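Local coordinates for tryptophan synthase alpha chain (Pyrococcus furiosus, PDB 2DZW), which cleaves indoleglycerol phosphate to indole and glyceraldehyde 3-phosphate, as the alpha subunit of the enzyme that completes tryptophan biosynthesis, at residues 139-144 / 161-166. The protein carries 1 engineered substitution. Numbering follows the deposited sequence.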
loop_
_atom_site.group_PDB
_atom_site.type_symbol
_atom_site.label_atom_id
_atom_site.label_comp_id
_atom_site.label_asym_id
_atom_site.label_seq_id
_atom_site.Cartn_x
_atom_site.Cartn_y
_atom_site.Cartn_z
ATOM N N LEU A 139 -7.055 -0.443 7.061
ATOM C CA LEU A 139 -6.548 -1.797 7.070
ATOM C C LEU A 139 -7.298 -2.700 8.025
ATOM O O LEU A 139 -7.784 -2.258 9.063
ATOM C CB LEU A 139 -5.064 -1.744 7.427
ATOM C CG LEU A 139 -4.252 -2.988 7.767
ATOM C CD1 LEU A 139 -2.783 -2.621 7.700
ATOM C CD2 LEU A 139 -4.614 -3.512 9.161
ATOM N N ALA A 140 -7.390 -3.974 7.659
ATOM C CA ALA A 140 -8.059 -4.985 8.473
ATOM C C ALA A 140 -7.245 -6.276 8.353
ATOM O O ALA A 140 -6.746 -6.600 7.275
ATOM C CB ALA A 140 -9.497 -5.202 7.977
ATOM N N ALA A 141 -7.109 -7.004 9.458
ATOM C CA ALA A 141 -6.340 -8.246 9.468
ATOM C C ALA A 141 -7.243 -9.437 9.790
ATOM O O ALA A 141 -8.377 -9.263 10.217
ATOM C CB ALA A 141 -5.211 -8.142 10.488
ATOM N N PRO A 142 -6.740 -10.667 9.605
ATOM C CA PRO A 142 -7.527 -11.874 9.879
ATOM C C PRO A 142 -8.224 -11.913 11.249
ATOM O O PRO A 142 -9.185 -12.655 11.449
ATOM C CB PRO A 142 -6.502 -12.991 9.716
ATOM C CG PRO A 142 -5.585 -12.453 8.663
ATOM C CD PRO A 142 -5.391 -11.019 9.122
ATOM N N ASN A 143 -7.747 -11.116 12.196
ATOM C CA ASN A 143 -8.356 -11.110 13.517
ATOM C C ASN A 143 -9.345 -9.963 13.670
ATOM O O ASN A 143 -9.783 -9.653 14.773
ATOM C CB ASN A 143 -7.276 -11.036 14.597
ATOM C CG ASN A 143 -6.531 -9.723 14.586
ATOM O OD1 ASN A 143 -6.260 -9.156 13.526
ATOM N ND2 ASN A 143 -6.174 -9.238 15.770
ATOM N N THR A 144 -9.689 -9.326 12.558
ATOM C CA THR A 144 -10.664 -8.245 12.587
ATOM C C THR A 144 -12.054 -8.902 12.487
ATOM O O THR A 144 -12.327 -9.665 11.555
ATOM C CB THR A 144 -10.448 -7.259 11.396
ATOM O OG1 THR A 144 -9.176 -6.603 11.539
ATOM C CG2 THR A 144 -11.556 -6.208 11.342
ATOM N N TYR A 161 -8.237 -2.116 2.818
ATOM C CA TYR A 161 -7.032 -2.904 2.606
ATOM C C TYR A 161 -6.955 -4.095 3.563
ATOM O O TYR A 161 -6.772 -3.927 4.774
ATOM C CB TYR A 161 -5.810 -1.998 2.773
ATOM C CG TYR A 161 -4.482 -2.642 2.435
ATOM C CD1 TYR A 161 -4.399 -3.672 1.496
ATOM C CD2 TYR A 161 -3.298 -2.188 3.018
ATOM C CE1 TYR A 161 -3.167 -4.234 1.145
ATOM C CE2 TYR A 161 -2.071 -2.735 2.672
ATOM C CZ TYR A 161 -2.009 -3.757 1.736
ATOM O OH TYR A 161 -0.789 -4.299 1.386
ATOM N N LEU A 162 -7.097 -5.299 3.015
ATOM C CA LEU A 162 -7.051 -6.524 3.817
ATOM C C LEU A 162 -5.642 -7.113 3.840
ATOM O O LEU A 162 -5.067 -7.426 2.796
ATOM C CB LEU A 162 -8.039 -7.568 3.269
ATOM C CG LEU A 162 -9.513 -7.144 3.127
ATOM C CD1 LEU A 162 -10.315 -8.325 2.591
ATOM C CD2 LEU A 162 -10.086 -6.663 4.474
ATOM N N VAL A 163 -5.083 -7.259 5.033
ATOM C CA VAL A 163 -3.742 -7.812 5.160
ATOM C C VAL A 163 -3.716 -9.144 5.893
ATOM O O VAL A 163 -4.695 -9.561 6.513
ATOM C CB VAL A 163 -2.787 -6.844 5.895
ATOM C CG1 VAL A 163 -2.629 -5.575 5.093
ATOM C CG2 VAL A 163 -3.310 -6.543 7.303
ATOM N N SER A 164 -2.569 -9.799 5.820
ATOM C CA SER A 164 -2.374 -11.084 6.450
ATOM C C SER A 164 -0.898 -11.244 6.766
ATOM O O SER A 164 -0.072 -11.298 5.848
ATOM C CB SER A 164 -2.820 -12.177 5.493
ATOM O OG SER A 164 -2.345 -13.435 5.922
ATOM N N LEU A 165 -0.565 -11.331 8.057
ATOM C CA LEU A 165 0.838 -11.471 8.473
ATOM C C LEU A 165 1.347 -12.897 8.257
ATOM O O LEU A 165 2.547 -13.119 8.069
ATOM C CB LEU A 165 0.999 -11.078 9.947
ATOM C CG LEU A 165 2.322 -10.423 10.370
ATOM C CD1 LEU A 165 2.208 -9.967 11.822
ATOM C CD2 LEU A 165 3.485 -11.392 10.210
ATOM N N TYR A 166 0.419 -13.852 8.273
ATOM C CA TYR A 166 0.721 -15.274 8.077
ATOM C C TYR A 166 1.866 -15.563 7.099
ATOM O O TYR A 166 2.773 -16.353 7.393
ATOM C CB TYR A 166 -0.525 -16.009 7.565
ATOM C CG TYR A 166 -1.322 -16.791 8.594
ATOM C CD1 TYR A 166 -1.986 -16.147 9.643
ATOM C CD2 TYR A 166 -1.460 -18.177 8.480
ATOM C CE1 TYR A 166 -2.777 -16.871 10.553
ATOM C CE2 TYR A 166 -2.244 -18.910 9.377
ATOM C CZ TYR A 166 -2.899 -18.254 10.410
ATOM O OH TYR A 166 -3.666 -18.985 11.298
#
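Ala140 joins the ends of two adjacent parallel barrel strands through both its backbone groups. Its N donates to Tyr161 O at 3.0 Å, with the donor tilted 20° from that carbonyl plane, and its O receives Val163 N at 2.9 Å with an N-H...O angle of 172°. This is the tight part of the contact, and Pro142 CD extends it, 3.1 Å from Val163 O. On the face of Leu139 and Tyr161, the Leu139 side chain crosses that of Val163 at about a right angle: with CG anti to the backbone N (chi1 169°), Leu139 lays its CG 3.7 Å from Val163 CG2, and its CD1 also meets Val163 CG1. Val163 CG1 rests over the rim of the ring of Tyr161, a residue whose side chain lies beside the active-site proton acceptor Glu36. Cutting Leu139 back to an alanine is likely to open a gap beside both Val163 methyls and against Leu113. On the face of Ala140 and Leu162, Ala140 CB touches Leu162 CD2 at 3.8 Å. The loose side begins where Pro142 CG is 4.2 Å from Ser164 CB; there the type I turn Ala141-Thr144, in which Thr144 OG1 accepts Ala141 N, leads the first chain away from the second. The strands belong to a beta-alpha-beta unit of the TIM barrel; helix 146-155 covers Ala140, helix 177-187 flanks Pro142 and Leu162, and strand 111-114 brings Leu113 against Leu139 and Tyr161.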